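Local coordinates for protein type I polyketide synthase PikAII (Streptomyces venezuelae, PDB 3QP9) that is a C2-type ketoreductase domain of a modular polyketide synthase that probably epimerises the alpha-carbon of a beta-keto intermediate rather than reducing its ketone, at residues P394-I406 with D432-W444. Numbering follows the deposited sequence.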
loop_
_atom_site.group_PDB
_atom_site.type_symbol
_atom_site.label_atom_id
_atom_site.label_comp_id
_atom_site.label_asym_id
_atom_site.label_seq_id
_atom_site.Cartn_x
_atom_site.Cartn_y
_atom_site.Cartn_z
ATOM N N PRO A 394 -9.216 -16.810 -16.526
ATOM C CA PRO A 394 -8.447 -16.355 -15.346
ATOM C C PRO A 394 -9.276 -16.423 -14.068
ATOM O O PRO A 394 -10.376 -15.878 -13.998
ATOM C CB PRO A 394 -8.075 -14.893 -15.664
ATOM C CG PRO A 394 -8.726 -14.532 -16.985
ATOM C CD PRO A 394 -9.648 -15.680 -17.382
ATOM N N PRO A 395 -8.755 -17.066 -13.044
ATOM C CA PRO A 395 -9.420 -16.924 -11.762
ATOM C C PRO A 395 -9.320 -15.440 -11.322
ATOM O O PRO A 395 -8.393 -14.743 -11.740
ATOM C CB PRO A 395 -8.602 -17.818 -10.845
ATOM C CG PRO A 395 -7.631 -18.593 -11.806
ATOM C CD PRO A 395 -7.407 -17.598 -12.912
ATOM N N VAL A 396 -10.280 -14.954 -10.532
ATOM C CA VAL A 396 -10.201 -13.663 -9.882
ATOM C C VAL A 396 -9.430 -13.782 -8.525
ATOM O O VAL A 396 -9.773 -14.628 -7.657
ATOM C CB VAL A 396 -11.685 -13.181 -9.630
ATOM C CG1 VAL A 396 -11.904 -12.505 -8.263
ATOM C CG2 VAL A 396 -12.290 -12.461 -10.866
ATOM N N LEU A 397 -8.462 -12.911 -8.307
ATOM C CA LEU A 397 -7.719 -12.880 -7.088
ATOM C C LEU A 397 -8.046 -11.566 -6.371
ATOM O O LEU A 397 -7.734 -10.451 -6.904
ATOM C CB LEU A 397 -6.227 -12.982 -7.376
ATOM C CG LEU A 397 -5.303 -12.793 -6.133
ATOM C CD1 LEU A 397 -5.402 -13.900 -5.006
ATOM C CD2 LEU A 397 -3.875 -12.771 -6.610
ATOM N N VAL A 398 -8.726 -11.688 -5.230
ATOM C CA VAL A 398 -9.205 -10.615 -4.502
ATOM C C VAL A 398 -8.393 -10.495 -3.243
ATOM O O VAL A 398 -8.386 -11.384 -2.378
ATOM C CB VAL A 398 -10.722 -10.798 -4.125
ATOM C CG1 VAL A 398 -11.234 -9.561 -3.396
ATOM C CG2 VAL A 398 -11.497 -11.099 -5.381
ATOM N N LEU A 399 -7.653 -9.384 -3.143
ATOM C CA LEU A 399 -6.846 -9.033 -1.935
ATOM C C LEU A 399 -7.551 -8.102 -0.977
ATOM O O LEU A 399 -8.111 -7.014 -1.363
ATOM C CB LEU A 399 -5.550 -8.358 -2.455
ATOM C CG LEU A 399 -4.890 -9.138 -3.599
ATOM C CD1 LEU A 399 -3.501 -8.421 -4.071
ATOM C CD2 LEU A 399 -4.556 -10.587 -3.133
ATOM N N PHE A 400 -7.541 -8.481 0.289
ATOM C CA PHE A 400 -8.080 -7.625 1.351
ATOM C C PHE A 400 -6.960 -6.729 1.871
ATOM O O PHE A 400 -6.079 -7.189 2.567
ATOM C CB PHE A 400 -8.694 -8.485 2.501
ATOM C CG PHE A 400 -10.123 -8.945 2.224
ATOM C CD1 PHE A 400 -10.501 -9.394 0.985
ATOM C CD2 PHE A 400 -11.098 -8.918 3.232
ATOM C CE1 PHE A 400 -11.818 -9.802 0.753
ATOM C CE2 PHE A 400 -12.432 -9.308 2.986
ATOM C CZ PHE A 400 -12.805 -9.727 1.793
ATOM N N SER A 401 -7.051 -5.429 1.520
ATOM C CA SER A 401 -6.124 -4.435 1.956
ATOM C C SER A 401 -6.849 -3.548 2.980
ATOM O O SER A 401 -7.888 -3.934 3.559
ATOM C CB SER A 401 -5.656 -3.671 0.698
ATOM O OG SER A 401 -4.885 -2.496 0.939
ATOM N N SER A 402 -6.355 -2.341 3.182
ATOM C CA SER A 402 -6.788 -1.540 4.343
ATOM C C SER A 402 -6.676 -0.067 4.009
ATOM O O SER A 402 -5.760 0.330 3.309
ATOM C CB SER A 402 -5.881 -1.859 5.527
ATOM O OG SER A 402 -5.910 -0.821 6.475
ATOM N N VAL A 403 -7.578 0.729 4.557
ATOM C CA VAL A 403 -7.462 2.164 4.476
ATOM C C VAL A 403 -6.071 2.696 5.014
ATOM O O VAL A 403 -5.742 3.849 4.743
ATOM C CB VAL A 403 -8.643 2.912 5.181
ATOM C CG1 VAL A 403 -10.030 2.593 4.516
ATOM C CG2 VAL A 403 -8.723 2.592 6.731
ATOM N N ALA A 404 -5.281 1.862 5.714
ATOM C CA ALA A 404 -3.920 2.290 6.230
ATOM C C ALA A 404 -3.016 2.501 5.005
ATOM O O ALA A 404 -2.192 3.414 4.980
ATOM C CB ALA A 404 -3.311 1.236 7.161
ATOM N N ALA A 405 -3.300 1.772 3.938
ATOM C CA ALA A 405 -2.534 1.922 2.739
ATOM C C ALA A 405 -3.032 3.043 1.816
ATOM O O ALA A 405 -2.363 3.386 0.811
ATOM C CB ALA A 405 -2.548 0.553 1.966
ATOM N N ILE A 406 -4.227 3.542 2.086
ATOM C CA ILE A 406 -4.874 4.547 1.223
ATOM C C ILE A 406 -4.544 5.961 1.727
ATOM O O ILE A 406 -3.919 6.747 1.023
ATOM C CB ILE A 406 -6.359 4.368 1.234
ATOM C CG1 ILE A 406 -6.712 2.977 0.602
ATOM C CG2 ILE A 406 -7.055 5.529 0.401
ATOM C CD1 ILE A 406 -6.187 2.727 -0.846
ATOM N N ASP A 432 -2.339 -12.385 -19.046
ATOM C CA ASP A 432 -3.256 -13.542 -19.123
ATOM C C ASP A 432 -4.118 -13.784 -17.882
ATOM O O ASP A 432 -4.895 -14.744 -17.841
ATOM C CB ASP A 432 -2.532 -14.825 -19.616
ATOM C CG ASP A 432 -2.384 -14.865 -21.171
ATOM O OD1 ASP A 432 -1.575 -14.094 -21.712
ATOM O OD2 ASP A 432 -3.097 -15.643 -21.844
ATOM N N GLY A 433 -4.014 -12.907 -16.891
ATOM C CA GLY A 433 -4.668 -13.165 -15.599
ATOM C C GLY A 433 -3.571 -13.504 -14.608
ATOM O O GLY A 433 -2.401 -13.422 -14.978
ATOM N N PRO A 434 -3.918 -13.787 -13.336
ATOM C CA PRO A 434 -5.278 -13.646 -12.801
ATOM C C PRO A 434 -5.698 -12.164 -12.830
ATOM O O PRO A 434 -4.845 -11.250 -12.840
ATOM C CB PRO A 434 -5.116 -14.114 -11.345
ATOM C CG PRO A 434 -3.678 -13.830 -10.964
ATOM C CD PRO A 434 -2.925 -14.069 -12.276
ATOM N N THR A 435 -6.990 -11.895 -12.768
ATOM C CA THR A 435 -7.433 -10.532 -12.695
ATOM C C THR A 435 -7.409 -10.196 -11.211
ATOM O O THR A 435 -8.185 -10.766 -10.428
ATOM C CB THR A 435 -8.861 -10.481 -13.143
ATOM O OG1 THR A 435 -8.929 -10.919 -14.522
ATOM C CG2 THR A 435 -9.438 -9.047 -12.984
ATOM N N VAL A 436 -6.548 -9.279 -10.808
ATOM C CA VAL A 436 -6.401 -8.946 -9.354
ATOM C C VAL A 436 -7.246 -7.744 -8.965
ATOM O O VAL A 436 -7.237 -6.721 -9.691
ATOM C CB VAL A 436 -4.975 -8.652 -9.038
ATOM C CG1 VAL A 436 -4.825 -8.185 -7.474
ATOM C CG2 VAL A 436 -4.105 -9.852 -9.417
ATOM N N THR A 437 -8.008 -7.836 -7.865
ATOM C CA THR A 437 -8.722 -6.667 -7.344
ATOM C C THR A 437 -8.144 -6.501 -5.969
ATOM O O THR A 437 -7.976 -7.522 -5.286
ATOM C CB THR A 437 -10.255 -6.947 -7.275
ATOM O OG1 THR A 437 -10.788 -7.059 -8.612
ATOM C CG2 THR A 437 -11.034 -5.832 -6.560
ATOM N N SER A 438 -7.767 -5.264 -5.574
ATOM C CA SER A 438 -7.459 -5.014 -4.188
ATOM C C SER A 438 -8.594 -4.157 -3.579
ATOM O O SER A 438 -8.915 -3.010 -4.047
ATOM C CB SER A 438 -6.148 -4.326 -4.036
ATOM O OG SER A 438 -5.873 -4.121 -2.652
ATOM N N VAL A 439 -9.197 -4.654 -2.526
ATOM C CA VAL A 439 -10.168 -3.797 -1.839
ATOM C C VAL A 439 -9.604 -3.258 -0.501
ATOM O O VAL A 439 -9.233 -4.026 0.412
ATOM C CB VAL A 439 -11.484 -4.523 -1.587
ATOM C CG1 VAL A 439 -12.421 -3.599 -0.915
ATOM C CG2 VAL A 439 -12.150 -4.975 -2.988
ATOM N N ALA A 440 -9.542 -1.930 -0.350
ATOM C CA ALA A 440 -8.947 -1.364 0.889
ATOM C C ALA A 440 -10.087 -1.078 1.842
ATOM O O ALA A 440 -10.835 -0.184 1.637
ATOM C CB ALA A 440 -8.224 -0.087 0.569
ATOM N N TRP A 441 -10.161 -1.781 2.955
ATOM C CA TRP A 441 -11.287 -1.707 3.871
ATOM C C TRP A 441 -10.987 -0.892 5.092
ATOM O O TRP A 441 -9.839 -0.822 5.582
ATOM C CB TRP A 441 -11.583 -3.095 4.394
ATOM C CG TRP A 441 -12.005 -4.119 3.358
ATOM C CD1 TRP A 441 -11.224 -5.128 2.821
ATOM C CD2 TRP A 441 -13.347 -4.373 2.886
ATOM N NE1 TRP A 441 -11.983 -5.924 1.996
ATOM C CE2 TRP A 441 -13.295 -5.529 2.069
ATOM C CE3 TRP A 441 -14.577 -3.745 3.108
ATOM C CZ2 TRP A 441 -14.455 -6.068 1.409
ATOM C CZ3 TRP A 441 -15.755 -4.298 2.498
ATOM C CH2 TRP A 441 -15.664 -5.394 1.612
ATOM N N SER A 442 -12.026 -0.245 5.600
ATOM C CA SER A 442 -11.946 0.257 6.925
ATOM C C SER A 442 -12.305 -0.893 7.839
ATOM O O SER A 442 -12.863 -1.869 7.381
ATOM C CB SER A 442 -12.881 1.495 7.110
ATOM O OG SER A 442 -14.219 1.145 6.977
ATOM N N PRO A 443 -11.981 -0.798 9.152
ATOM C CA PRO A 443 -12.234 -1.995 9.986
ATOM C C PRO A 443 -13.668 -2.474 10.083
ATOM O O PRO A 443 -14.592 -1.683 10.222
ATOM C CB PRO A 443 -11.753 -1.529 11.399
ATOM C CG PRO A 443 -10.585 -0.565 11.093
ATOM C CD PRO A 443 -11.135 0.185 9.835
ATOM N N TRP A 444 -13.828 -3.792 10.131
ATOM C CA TRP A 444 -15.131 -4.455 10.285
ATOM C C TRP A 444 -15.499 -4.611 11.757
ATOM O O TRP A 444 -14.625 -4.835 12.598
ATOM C CB TRP A 444 -15.014 -5.840 9.743
ATOM C CG TRP A 444 -14.922 -5.919 8.222
ATOM C CD1 TRP A 444 -14.291 -5.018 7.351
ATOM C CD2 TRP A 444 -15.392 -6.992 7.403
ATOM N NE1 TRP A 444 -14.387 -5.487 6.059
ATOM C CE2 TRP A 444 -15.053 -6.677 6.057
ATOM C CE3 TRP A 444 -16.078 -8.193 7.675
ATOM C CZ2 TRP A 444 -15.374 -7.524 4.970
ATOM C CZ3 TRP A 444 -16.415 -9.027 6.591
ATOM C CH2 TRP A 444 -16.049 -8.694 5.255
#
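Over one face of the F400 phenyl ring, W441 places its indole NE1, 3.3 Å above the ring plane, displaced from the ring centre and 3.4 Å from F400 CD2. The planes are inclined at 44°, an oblique pair. The W441 indole is itself sandwiched, with W444 NE1 over one face and V439 CG1 over the other, while S401 O lies at its edge, in plane. Both CG atoms stand anti to their carbonyl carbons (chi1 -83° for F400, -63° for W441), which swings the two rings together over the sheet face. Beneath them, strands 396-402 and 435-441 run parallel, as adjacent Rossmann-fold strands linked through helix 413-426. L399 N donates to T437 O at 2.9 Å and V439 N to L399 O at 2.8 Å, both nearly axial; W441 N and V403 N instead sit well above the carbonyl planes of S401 and W441. On the other face, V436 sends CG2 alongside L397 and CG1 to L399 CD1 (3.7 Å); branched residues suit a buried strand. Serines follow, small enough for S438 OG to lie 3.4 Å from S401 CB, yet with hydroxyls that bond D423 of the helix, S401 only weakly. S402 OG accepts from A404 N in an ST turn. Alternate residues of strand 396-402 thus bond strand 435-441, and V396, V398 and F400 between them bond strand 343-348; one carboxylate ties the buried serines to the crossover helix.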